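Local coordinates for protein sensor histidine kinase (Pseudomonas syringae pv. tomato, PDB 3CIT) that probably serves as the GAF sensory domain, possibly also in dimerisation, of a two-component histidine kinase thought to start a phosphorelay, at residues Val18-Glu23 and Arg33-Gln38; Gln38-Phe43 and Gly113-Ala118; Val44-Gly49 and Ser124-Glu129; Ser73-Thr78 and Leu89-Thr94; Leu102-Ala107 and Ala143-Asn148. All coordinates share one frame; numbering follows the deposited sequence. Where two conformers were deposited one is given.

Contact 1 (Val18-Glu23 and Arg33-Gln38); sequences VDTGQE and RKCVLQ
In the helical layer of this GAF domain, helices 3-26 and 29-43 follow each other through a short turn, and Thr20 on the first meets Cys35 and Val36 on the second. The methyl of Thr20 does all the touching: CG2 lies anti to the backbone N (chi1 of OG1 -47°) and points across to the neighbouring helix. Thr20 CG2 sits 4.0 Å from both Cys35 SG and Val36 CG2, so one methyl rests against two adjacent residues of the opposing helix. Cys35 brings its sulfur there because SG runs anti to its own backbone N, chi1 174°. Van der Waals contact is all that joins the two segments, and no hydrogen bond spans them.

Threonine suits its place because its two branches do different work. While CG2 faces the apolar surface, OG1 turns back beside the backbone N, where it bonds to Leu16 O one helical turn earlier and also meets Arg39 NH1. The buried hydroxyl is thereby satisfied. Val36 is shared between layers as well, its side chain reaching Leu137 and Leu141 of helix 128-156 and Leu115 of the sheet. Small and branched residues let the helices approach, with the Thr20 and Val36 CA atoms 7.3 Å apart, as in a helical hairpin: two consecutive helices joined by a short turn and packed against the rest of an alpha/beta domain.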
# COMPACT_ATOMS: atom_id res chain seq x y z
N VAL A 18 18.67 3.20 -0.23
CA VAL A 18 19.87 2.40 -0.04
C VAL A 18 20.82 3.07 0.94
O VAL A 18 21.25 2.45 1.91
CB VAL A 18 20.53 2.02 -1.39
CG1 VAL A 18 21.94 1.36 -1.18
CG2 VAL A 18 19.58 1.09 -2.20
N ASP A 19 21.10 4.35 0.74
CA ASP A 19 22.05 5.04 1.59
C ASP A 19 21.56 5.14 3.04
O ASP A 19 22.32 4.87 3.98
CB ASP A 19 22.36 6.42 1.04
CG ASP A 19 23.18 6.37 -0.24
OD1 ASP A 19 23.57 5.25 -0.65
OD2 ASP A 19 23.45 7.44 -0.83
N THR A 20 20.30 5.52 3.23
CA THR A 20 19.77 5.65 4.60
C THR A 20 19.55 4.27 5.25
O THR A 20 19.83 4.07 6.44
CB THR A 20 18.49 6.48 4.63
OG1 THR A 20 18.66 7.68 3.86
CG2 THR A 20 18.11 6.87 6.10
N GLY A 21 19.09 3.32 4.48
CA GLY A 21 18.91 1.98 4.99
C GLY A 21 20.22 1.36 5.45
O GLY A 21 20.23 0.64 6.44
N GLN A 22 21.31 1.66 4.74
CA GLN A 22 22.65 1.16 5.10
C GLN A 22 23.08 1.80 6.41
O GLN A 22 23.65 1.14 7.29
CB GLN A 22 23.71 1.45 3.99
CG GLN A 22 23.83 0.36 2.87
CD GLN A 22 24.53 0.84 1.54
OE1 GLN A 22 25.04 1.97 1.44
NE2 GLN A 22 24.54 -0.05 0.53
N GLU A 23 22.83 3.09 6.53
CA GLU A 23 23.27 3.84 7.70
C GLU A 23 22.52 3.54 8.97
O GLU A 23 23.11 3.59 10.04
CB GLU A 23 23.17 5.32 7.40
CG GLU A 23 24.17 5.68 6.37
CD GLU A 23 24.16 7.13 6.08
OE1 GLU A 23 23.76 7.49 4.95
OE2 GLU A 23 24.58 7.89 7.00
N ARG A 33 16.64 8.08 14.46
CA ARG A 33 15.42 8.87 14.37
C ARG A 33 15.68 10.24 13.73
O ARG A 33 14.98 10.64 12.82
CB ARG A 33 14.83 9.06 15.75
CG ARG A 33 14.37 7.79 16.41
CD ARG A 33 13.90 8.09 17.82
NE ARG A 33 13.17 6.96 18.36
CZ ARG A 33 13.59 6.21 19.37
NH1 ARG A 33 14.73 6.48 19.99
NH2 ARG A 33 12.86 5.17 19.76
N LYS A 34 16.70 10.94 14.20
CA LYS A 34 17.08 12.23 13.62
C LYS A 34 17.49 12.12 12.17
O LYS A 34 17.17 12.99 11.39
CB LYS A 34 18.24 12.85 14.38
CG LYS A 34 17.87 13.43 15.70
CD LYS A 34 19.14 13.89 16.42
CE LYS A 34 18.83 14.51 17.76
NZ LYS A 34 20.04 14.51 18.61
N CYS A 35 18.19 11.06 11.81
CA CYS A 35 18.67 10.89 10.44
C CYS A 35 17.50 10.74 9.47
O CYS A 35 17.43 11.42 8.45
CB CYS A 35 19.58 9.67 10.36
SG CYS A 35 20.14 9.20 8.70
N VAL A 36 16.58 9.84 9.81
CA VAL A 36 15.44 9.59 8.95
C VAL A 36 14.56 10.81 8.88
O VAL A 36 14.12 11.20 7.80
CB VAL A 36 14.65 8.33 9.38
CG1 VAL A 36 13.34 8.21 8.65
CG2 VAL A 36 15.49 7.08 9.16
N LEU A 37 14.28 11.46 10.01
CA LEU A 37 13.42 12.63 9.95
C LEU A 37 14.03 13.75 9.09
O LEU A 37 13.35 14.29 8.19
CB LEU A 37 13.09 13.12 11.36
CG LEU A 37 12.15 14.27 11.48
CD1 LEU A 37 10.79 13.96 10.89
CD2 LEU A 37 12.08 14.62 12.98
N GLN A 38 15.29 14.07 9.32
CA GLN A 38 15.96 15.12 8.58
C GLN A 38 15.99 14.82 7.09
O GLN A 38 15.69 15.70 6.25
CB GLN A 38 17.40 15.32 9.10
CG GLN A 38 17.41 15.95 10.49
CD GLN A 38 18.80 16.19 11.04
OE1 GLN A 38 19.80 15.64 10.54
NE2 GLN A 38 18.88 16.97 12.09

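Contact 2 (Gln38-Phe43 and Gly113-Ala118); sequences QRACAF and GTLVLA. With SO4 (sulfate ion), chain C.
Ala40 CB packs against two leucines of strand 113-118 at once, lying 4.1 Å from Leu115 CD2 and equally far from Leu117 CD2. The other methyl of Leu117, CD1, approaches the backbone, 4.0 Å from Ala40 O. The next residue, Cys41, adds its sulfur: SG lies 3.9 Å from Leu117 CD2. Leu117 reaches all of these because CG stands beside its backbone N (chi1 -47°) and the chain then extends, spreading both methyls toward the helix. A methyl side chain on Ala40 suits a site where the axes of helix and strand pass 9.1 Å apart, inclined by 36°.

This is the helix-on-sheet packing of the GAF alpha/beta fold: Leu115 and Leu117 alternate with Val116, which points to the other face of the sheet and touches Leu75. Around the first shell, Leu134 of helix 128-156 covers both Ala40 and Leu117, while Val36 and Leu37 rest on Leu115. Strand 111-119 itself is held in the middle of the sheet, for instance by backbone bonds of Val116 with Leu50 and of Leu115 with Leu102.

Away from the strand, Arg39 extends to a sulfate probably taken from the crystallisation liquor. Arg39 NE bonds to sulfate O2 at 2.8 Å, and NH2 reaches O1 at the guanidinium edge, more nearly straight at 165°. Arg39 NH1 makes a salt bridge with Glu23 OE1 on helix 3-26.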
# COMPACT_ATOMS: atom_id res chain seq x y z
N GLN A 38 15.29 14.07 9.32
CA GLN A 38 15.96 15.12 8.58
C GLN A 38 15.99 14.82 7.09
O GLN A 38 15.69 15.70 6.25
CB GLN A 38 17.40 15.32 9.10
CG GLN A 38 17.41 15.95 10.49
CD GLN A 38 18.80 16.19 11.04
OE1 GLN A 38 19.80 15.64 10.54
NE2 GLN A 38 18.88 16.97 12.09
N ARG A 39 16.37 13.60 6.74
CA ARG A 39 16.44 13.23 5.32
C ARG A 39 15.08 13.21 4.63
O ARG A 39 14.96 13.61 3.47
CB ARG A 39 17.12 11.88 5.16
CG ARG A 39 18.60 12.00 5.46
CD ARG A 39 19.36 10.82 5.04
NE ARG A 39 20.76 10.95 5.40
CZ ARG A 39 21.68 10.06 5.07
NH1 ARG A 39 21.34 8.98 4.36
NH2 ARG A 39 22.93 10.26 5.42
N ALA A 40 14.05 12.73 5.35
CA ALA A 40 12.70 12.69 4.83
C ALA A 40 12.19 14.11 4.59
O ALA A 40 11.69 14.41 3.51
CB ALA A 40 11.75 11.89 5.80
N CYS A 41 12.34 15.00 5.57
CA CYS A 41 11.96 16.40 5.37
C CYS A 41 12.66 17.04 4.17
O CYS A 41 12.00 17.67 3.34
CB CYS A 41 12.18 17.22 6.65
SG CYS A 41 11.05 16.79 7.98
N ALA A 42 13.97 16.85 4.05
CA ALA A 42 14.74 17.43 2.96
C ALA A 42 14.29 16.89 1.61
O ALA A 42 14.20 17.64 0.63
CB ALA A 42 16.28 17.19 3.16
N PHE A 43 14.00 15.60 1.59
CA PHE A 43 13.71 14.88 0.34
C PHE A 43 12.51 15.47 -0.39
O PHE A 43 12.51 15.58 -1.60
CB PHE A 43 13.51 13.39 0.58
CG PHE A 43 13.55 12.58 -0.69
CD1 PHE A 43 14.74 12.40 -1.37
CD2 PHE A 43 12.40 12.04 -1.23
CE1 PHE A 43 14.78 11.68 -2.59
CE2 PHE A 43 12.46 11.30 -2.45
CZ PHE A 43 13.64 11.15 -3.10
N GLY A 113 3.99 3.96 15.78
CA GLY A 113 4.43 5.34 15.64
C GLY A 113 4.09 5.86 14.27
O GLY A 113 3.54 5.13 13.45
N THR A 114 4.39 7.15 14.07
CA THR A 114 4.16 7.84 12.81
C THR A 114 5.26 8.83 12.59
O THR A 114 5.59 9.60 13.49
CB THR A 114 2.87 8.70 12.78
OG1 THR A 114 1.86 8.09 13.57
CG2 THR A 114 2.45 8.83 11.36
N LEU A 115 5.82 8.80 11.38
CA LEU A 115 6.66 9.88 10.92
C LEU A 115 5.73 10.96 10.37
O LEU A 115 4.87 10.67 9.53
CB LEU A 115 7.65 9.31 9.87
CG LEU A 115 8.75 10.18 9.30
CD1 LEU A 115 9.66 10.65 10.43
CD2 LEU A 115 9.55 9.38 8.18
N VAL A 116 5.87 12.18 10.88
CA VAL A 116 4.97 13.27 10.56
C VAL A 116 5.82 14.33 9.88
O VAL A 116 6.72 14.90 10.50
CB VAL A 116 4.27 13.86 11.81
CG1 VAL A 116 3.26 15.04 11.42
CG2 VAL A 116 3.50 12.79 12.64
N LEU A 117 5.58 14.57 8.60
CA LEU A 117 6.23 15.66 7.89
C LEU A 117 5.20 16.75 7.71
O LEU A 117 4.00 16.48 7.52
CB LEU A 117 6.74 15.20 6.52
CG LEU A 117 7.51 13.87 6.48
CD1 LEU A 117 8.08 13.62 5.03
CD2 LEU A 117 8.58 13.83 7.52
N ALA A 118 5.63 18.01 7.77
CA ALA A 118 4.70 19.12 7.72
C ALA A 118 5.35 20.31 7.08
O ALA A 118 6.57 20.43 7.13
CB ALA A 118 4.22 19.48 9.13
S SO4 C . 23.10 14.08 6.03
O1 SO4 C . 23.93 12.99 6.54
O2 SO4 C . 21.80 13.58 5.59
O3 SO4 C . 22.90 15.06 7.08
O4 SO4 C . 23.79 14.70 4.90

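Contact 3 (Val44-Gly49 and Ser124-Glu129); sequences VAMDHG and SAPDGE. With SO4 (sulfate ion), chain J.
Val44, the first residue to leave helix 29-43, meets Pro126 just ahead of helix 128-156, and the helix end behind it is a Schellman motif. The touching branch is CG1: Val44 CG1 lies 3.7 Å from Pro126 CB, and the two side chains cross at about a right angle. Ala45 is the C-prime residue of the motif, with a positive phi of 55°. There Met46 N bonds back to Cys41 O and Ala45 N to Ala42 O, turning the chain away from the helix axis. Met46, present as selenomethionine, then brings SE to 4.3 Å from Pro126 CG. Its long flexible chain adds a second apolar partner to the ring, and Trp88 of strand 87-90 touches both Met46 and Pro126.

Asp47 takes no part in that packing but positions its neighbour: His48 ND1 donates to Asp47 OD1 at 2.9 Å. The oxygen lies at the edge of the imidazole, in its plane, yet it is approached from above the carboxylate, 74° out of that plane. His48 NE2 bonds to Ser68 OG, which fixes the ring at both nitrogens. With His48 and Gly49 the chain enters strand 48-53.

Proline suits the lead-in to a helix, since it stiffens the backbone and has no N-H to satisfy; its carbonyl is bound by Arg10 of the third subunit. Further back, Ser124 N donates to O2 of a sulfate, probably from the crystallisation liquor, at 2.7 Å and 170°, while Ser124 OG hydrogen-bonds to sulfate O3 at 2.9 Å.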
# COMPACT_ATOMS: atom_id res chain seq x y z
N VAL A 44 11.52 15.91 0.38
CA VAL A 44 10.29 16.47 -0.19
C VAL A 44 10.12 17.97 0.11
O VAL A 44 9.03 18.51 -0.07
CB VAL A 44 9.02 15.66 0.21
CG1 VAL A 44 8.99 14.28 -0.51
CG2 VAL A 44 8.89 15.54 1.74
N ALA A 45 11.19 18.60 0.55
CA ALA A 45 11.25 20.03 0.81
C ALA A 45 10.13 20.45 1.77
O ALA A 45 9.46 21.45 1.55
CB ALA A 45 11.15 20.80 -0.53
N MSE A 46 9.92 19.67 2.83
CA MSE A 46 8.96 20.03 3.88
C MSE A 46 9.74 20.50 5.11
O MSE A 46 10.65 19.81 5.55
CB MSE A 46 8.02 18.85 4.15
CG MSE A 46 7.16 18.57 2.88
SE MSE A 46 5.81 17.18 3.07
CE MSE A 46 4.55 18.00 4.31
N ASP A 47 9.40 21.68 5.62
CA ASP A 47 10.26 22.39 6.57
C ASP A 47 10.10 22.04 8.03
O ASP A 47 10.84 22.56 8.85
CB ASP A 47 10.24 23.92 6.35
CG ASP A 47 8.88 24.57 6.54
OD1 ASP A 47 7.86 23.90 6.87
OD2 ASP A 47 8.82 25.82 6.38
N HIS A 48 9.16 21.13 8.36
CA HIS A 48 8.95 20.67 9.74
C HIS A 48 8.70 19.17 9.75
O HIS A 48 8.24 18.60 8.76
CB HIS A 48 7.74 21.35 10.38
CG HIS A 48 7.93 22.80 10.69
ND1 HIS A 48 7.86 23.78 9.74
CD2 HIS A 48 8.18 23.43 11.87
CE1 HIS A 48 8.09 24.96 10.30
NE2 HIS A 48 8.31 24.77 11.59
N GLY A 49 8.97 18.55 10.89
CA GLY A 49 8.62 17.17 11.06
C GLY A 49 8.80 16.72 12.47
O GLY A 49 9.50 17.35 13.29
N SER A 124 1.51 21.30 -3.01
CA SER A 124 0.83 20.10 -3.51
C SER A 124 1.45 18.89 -2.82
O SER A 124 2.63 18.92 -2.45
CB SER A 124 0.99 19.97 -5.01
OG SER A 124 0.32 21.02 -5.66
N ALA A 125 0.68 17.82 -2.63
CA ALA A 125 1.27 16.61 -2.11
C ALA A 125 2.48 16.23 -2.96
O ALA A 125 2.44 16.38 -4.18
CB ALA A 125 0.23 15.44 -2.10
N PRO A 126 3.54 15.70 -2.33
CA PRO A 126 4.65 15.21 -3.11
C PRO A 126 4.24 14.13 -4.13
O PRO A 126 3.20 13.46 -3.98
CB PRO A 126 5.59 14.62 -2.05
CG PRO A 126 5.28 15.41 -0.79
CD PRO A 126 3.81 15.64 -0.88
N ASP A 127 5.08 13.97 -5.13
CA ASP A 127 4.84 12.95 -6.14
C ASP A 127 4.62 11.60 -5.45
O ASP A 127 5.28 11.28 -4.46
CB ASP A 127 6.02 12.91 -7.09
CG ASP A 127 6.13 14.18 -7.95
OD1 ASP A 127 5.23 15.06 -7.91
OD2 ASP A 127 7.14 14.28 -8.70
N GLY A 128 3.71 10.80 -5.97
CA GLY A 128 3.36 9.54 -5.35
C GLY A 128 4.55 8.65 -5.06
O GLY A 128 4.60 8.00 -4.01
N GLU A 129 5.53 8.61 -5.96
CA GLU A 129 6.65 7.71 -5.72
C GLU A 129 7.68 8.26 -4.71
O GLU A 129 8.46 7.50 -4.13
CB GLU A 129 7.30 7.30 -7.03
CG GLU A 129 7.63 5.88 -7.03
CD GLU A 129 8.12 5.43 -8.35
OE1 GLU A 129 8.99 6.11 -8.95
OE2 GLU A 129 7.62 4.37 -8.76
S SO4 J . 2.44 23.91 -5.20
O1 SO4 J . 2.74 25.26 -4.67
O2 SO4 J . 3.23 22.88 -4.46
O3 SO4 J . 0.97 23.74 -5.11
O4 SO4 J . 2.79 23.86 -6.64

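Contact 4 (Ser73-Thr78 and Leu89-Thr94); sequences STLETT and LERPGT
A type II beta turn runs from Arg91 to Thr94 just beyond strand 87-90, with Gly93 at its third position (phi 84°), and it sets Arg91 opposite Thr74 and Leu75 of the irregular segment 73-78. Glycine is well suited there because it adopts a positive phi with little strain. The Arg91 chain leaves its backbone extended and then bends at chi3 (54°), which carries the guanidinium across to the other segment. Leu75 CD2 lies over one face of that group, 4.0 Å from Arg91 NH2. The opposite face is covered by Thr94 CG2, 3.8 Å above the plane and displaced toward the rim, so the flat group is sandwiched between two methyls.

A water lies at the edge, in the guanidinium plane; it accepts from Arg91 NH2 at 2.7 Å and donates to Thr74 OG1 at 2.6 Å, bridging the two segments. NH2 also bonds to Leu96 O, while Thr74 OG1 bonds to Arg71 O; arginine's several N-H groups suit it to such a junction. Within the turn, Thr94 OG1 donates to Arg91 O over 2.7 Å, bracing the turn where the direct bond from Thr94 N is weak.

Strand 87-90 pairs with strand 98-105, through Leu89 with Val99, and Arg91 pairs with Pro97. The turn therefore belongs to the connection of an antiparallel beta hairpin at one edge of the GAF sheet.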
# COMPACT_ATOMS: atom_id res chain seq x y z
N SER A 73 4.35 22.20 17.88
CA SER A 73 3.44 22.03 19.04
C SER A 73 1.97 22.07 18.64
O SER A 73 1.09 21.59 19.38
CB SER A 73 3.71 23.06 20.12
OG SER A 73 3.24 24.33 19.78
N THR A 74 1.68 22.69 17.50
CA THR A 74 0.31 22.87 17.02
C THR A 74 -0.29 21.60 16.45
O THR A 74 -1.48 21.51 16.26
CB THR A 74 0.21 23.98 15.95
OG1 THR A 74 0.89 23.59 14.75
CG2 THR A 74 0.76 25.32 16.53
N LEU A 75 0.54 20.62 16.14
CA LEU A 75 0.06 19.34 15.63
C LEU A 75 -0.50 18.46 16.75
O LEU A 75 0.08 18.34 17.84
CB LEU A 75 1.19 18.60 14.95
CG LEU A 75 1.83 19.26 13.74
CD1 LEU A 75 3.00 18.41 13.31
CD2 LEU A 75 0.81 19.43 12.61
N GLU A 76 -1.64 17.85 16.45
CA GLU A 76 -2.19 16.79 17.29
C GLU A 76 -1.22 15.63 17.36
O GLU A 76 -0.49 15.37 16.41
CB GLU A 76 -3.52 16.31 16.71
CG GLU A 76 -4.64 17.33 16.93
CD GLU A 76 -5.02 17.45 18.41
OE1 GLU A 76 -5.53 16.44 18.97
OE2 GLU A 76 -4.81 18.55 19.00
N THR A 77 -1.17 14.96 18.50
CA THR A 77 -0.26 13.85 18.66
C THR A 77 -1.05 12.66 19.19
O THR A 77 -0.90 12.26 20.34
CB THR A 77 0.90 14.23 19.59
OG1 THR A 77 0.39 14.60 20.87
CG2 THR A 77 1.70 15.40 19.00
N THR A 78 -1.92 12.10 18.36
CA THR A 78 -2.76 10.97 18.79
C THR A 78 -2.17 9.68 18.29
O THR A 78 -1.68 9.62 17.15
CB THR A 78 -4.20 11.10 18.28
OG1 THR A 78 -4.64 12.45 18.43
CG2 THR A 78 -5.13 10.19 19.09
N LEU A 89 -2.72 15.49 4.55
CA LEU A 89 -3.70 16.34 5.18
C LEU A 89 -3.50 17.80 4.78
O LEU A 89 -2.38 18.28 4.76
CB LEU A 89 -3.55 16.31 6.70
CG LEU A 89 -3.67 14.97 7.43
CD1 LEU A 89 -3.30 15.18 8.93
CD2 LEU A 89 -5.09 14.53 7.28
N GLU A 90 -4.61 18.48 4.48
CA GLU A 90 -4.63 19.93 4.27
C GLU A 90 -5.32 20.53 5.48
O GLU A 90 -6.41 20.11 5.83
CB GLU A 90 -5.41 20.31 3.03
CG GLU A 90 -4.83 19.76 1.75
CD GLU A 90 -5.64 20.19 0.53
OE1 GLU A 90 -6.79 19.74 0.39
OE2 GLU A 90 -5.13 21.01 -0.26
N ARG A 91 -4.70 21.53 6.09
CA ARG A 91 -5.17 22.16 7.29
C ARG A 91 -5.13 23.68 7.04
O ARG A 91 -4.25 24.40 7.51
CB ARG A 91 -4.30 21.73 8.46
CG ARG A 91 -4.22 20.22 8.69
CD ARG A 91 -3.31 19.81 9.89
NE ARG A 91 -3.66 20.46 11.15
CZ ARG A 91 -2.99 21.47 11.73
NH1 ARG A 91 -3.42 21.97 12.89
NH2 ARG A 91 -1.90 21.98 11.18
N PRO A 92 -6.05 24.17 6.21
CA PRO A 92 -5.97 25.55 5.75
C PRO A 92 -5.96 26.59 6.88
O PRO A 92 -6.68 26.46 7.85
CB PRO A 92 -7.23 25.71 4.90
CG PRO A 92 -7.62 24.41 4.55
CD PRO A 92 -7.22 23.49 5.64
N GLY A 93 -5.11 27.60 6.74
CA GLY A 93 -5.08 28.72 7.67
C GLY A 93 -4.27 28.49 8.94
O GLY A 93 -4.17 29.42 9.77
N THR A 94 -3.72 27.28 9.10
CA THR A 94 -2.99 26.89 10.31
C THR A 94 -1.52 27.16 10.13
O THR A 94 -1.06 27.58 9.05
CB THR A 94 -3.20 25.39 10.65
OG1 THR A 94 -2.63 24.61 9.62
CG2 THR A 94 -4.73 25.02 10.87
O HOH W 1 -0.76 23.96 12.71

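Contact 5 (Leu102-Ala107 and Ala143-Asn148); sequences LPLRGA and AHLENN
With chi1 at 179° and the chain extended beyond CG, Glu146 runs straight out from helix 128-156 and carries its carboxylate across to Gly106 and Ala107, in the chain that follows Leu104. There Ala107 N donates to Glu146 OE1 at 2.7 Å, nearly straight at 170°, using the syn lone pair of the oxygen. The other oxygen, OE2, takes the N-H of Asp108, so one carboxylate holds two successive backbone amides of the connection to strand 111-119.

Glutamate has the length for this reach, and glycine suits position 106 because Glu146 OE1 comes within 3.5 Å of Gly106 CA, on the side where a side chain would project. The CA atoms of Gly106 and Ala143 are only 5.0 Å apart. Further up the strand the contact turns apolar: Leu104 CD2 meets Leu145 CD1 at 3.8 Å, packing the strand against the helix.

Glu146 OE1 also accepts from Asn147 ND2 of the second subunit, where the same helix packs against its counterpart. With N-H donors gathered round it, the buried carboxylate is probably kept ionised, and it ties the strand connection to the helix at a subunit interface.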
# COMPACT_ATOMS: atom_id res chain seq x y z
N LEU A 102 3.27 9.01 7.86
CA LEU A 102 3.85 7.73 7.42
C LEU A 102 3.95 6.81 8.65
O LEU A 102 4.82 6.99 9.50
CB LEU A 102 5.22 7.93 6.78
CG LEU A 102 5.27 9.06 5.73
CD1 LEU A 102 6.64 9.63 5.49
CD2 LEU A 102 4.59 8.54 4.43
N PRO A 103 3.07 5.82 8.75
CA PRO A 103 3.08 4.94 9.87
C PRO A 103 4.35 4.10 9.99
O PRO A 103 4.96 3.73 8.97
CB PRO A 103 1.89 4.00 9.62
CG PRO A 103 1.07 4.66 8.64
CD PRO A 103 1.97 5.50 7.81
N LEU A 104 4.70 3.81 11.23
CA LEU A 104 5.74 2.85 11.56
C LEU A 104 5.10 1.55 12.00
O LEU A 104 4.34 1.50 12.95
CB LEU A 104 6.64 3.38 12.68
CG LEU A 104 7.79 4.32 12.31
CD1 LEU A 104 7.30 5.64 11.83
CD2 LEU A 104 8.76 4.47 13.52
N ARG A 105 5.41 0.47 11.29
CA ARG A 105 4.91 -0.84 11.61
C ARG A 105 6.03 -1.84 11.46
O ARG A 105 6.70 -1.88 10.42
CB ARG A 105 3.75 -1.19 10.69
CG ARG A 105 3.08 -2.50 11.05
CD ARG A 105 1.88 -2.78 10.16
NE ARG A 105 0.81 -1.77 10.30
CZ ARG A 105 -0.23 -1.89 11.13
NH1 ARG A 105 -0.36 -2.95 11.89
NH2 ARG A 105 -1.16 -0.94 11.19
N GLY A 106 6.26 -2.63 12.52
CA GLY A 106 7.24 -3.69 12.48
C GLY A 106 6.56 -5.04 12.40
O GLY A 106 5.53 -5.22 11.71
N ALA A 107 7.14 -5.99 13.11
CA ALA A 107 6.67 -7.35 13.15
C ALA A 107 5.51 -7.49 14.14
O ALA A 107 4.63 -8.31 13.94
CB ALA A 107 7.84 -8.29 13.54
N ALA A 143 11.51 -1.18 11.64
CA ALA A 143 12.05 -2.50 11.90
C ALA A 143 13.21 -2.44 12.88
O ALA A 143 13.36 -3.29 13.77
CB ALA A 143 12.51 -3.18 10.56
N HIS A 144 14.04 -1.42 12.69
CA HIS A 144 15.24 -1.21 13.49
C HIS A 144 14.91 -0.69 14.90
O HIS A 144 15.52 -1.13 15.87
CB HIS A 144 16.20 -0.27 12.75
CG HIS A 144 16.79 -0.89 11.52
ND1 HIS A 144 17.52 -2.07 11.56
CD2 HIS A 144 16.74 -0.53 10.22
CE1 HIS A 144 17.87 -2.41 10.34
NE2 HIS A 144 17.42 -1.49 9.50
N LEU A 145 13.96 0.22 15.00
CA LEU A 145 13.51 0.72 16.30
C LEU A 145 12.84 -0.39 17.11
O LEU A 145 13.05 -0.52 18.32
CB LEU A 145 12.55 1.90 16.14
CG LEU A 145 13.14 3.24 15.69
CD1 LEU A 145 12.02 4.26 15.51
CD2 LEU A 145 14.21 3.73 16.70
N GLU A 146 12.05 -1.21 16.43
CA GLU A 146 11.39 -2.34 17.08
C GLU A 146 12.39 -3.37 17.57
O GLU A 146 12.31 -3.84 18.70
CB GLU A 146 10.38 -2.97 16.14
CG GLU A 146 9.69 -4.16 16.74
CD GLU A 146 8.73 -4.78 15.81
OE1 GLU A 146 9.20 -5.37 14.81
OE2 GLU A 146 7.52 -4.62 16.04
N ASN A 147 13.38 -3.69 16.72
CA ASN A 147 14.46 -4.56 17.14
C ASN A 147 15.09 -4.08 18.46
O ASN A 147 15.16 -4.84 19.43
CB ASN A 147 15.51 -4.68 16.03
CG ASN A 147 16.54 -5.76 16.32
OD1 ASN A 147 17.65 -5.44 16.74
ND2 ASN A 147 16.17 -7.03 16.15
N ASN A 148 15.52 -2.82 18.49
CA ASN A 148 16.10 -2.22 19.70
C ASN A 148 15.21 -2.32 20.93
O ASN A 148 15.67 -2.72 22.03
CB ASN A 148 16.44 -0.75 19.45
CG ASN A 148 16.91 -0.03 20.70
OD1 ASN A 148 16.16 0.73 21.33
ND2 ASN A 148 18.17 -0.28 21.09

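Contacts 1 and 2 lie on helix 29-43, share Gln38 and have centres about 11 Å apart; contact 1 ties that helix to helix 3-26, contact 2 to the central strand 111-119. Contact 3 follows where the helix ends, its centre about 8 Å from that of contact 2, their segments alternating along the chain. Contact 3 is at the start of helix 128-156 and contact 5 past its middle, centres about 22 Å apart on opposite sides of the chain's centre. Contact 4, local in sequence, sits at the sheet edge, its centre about 25 Å from that of contact 1. One antiparallel sheet links contacts 2 to 5, while contacts 1 and 5 border the second subunit, consistent with dimerisation through the helices.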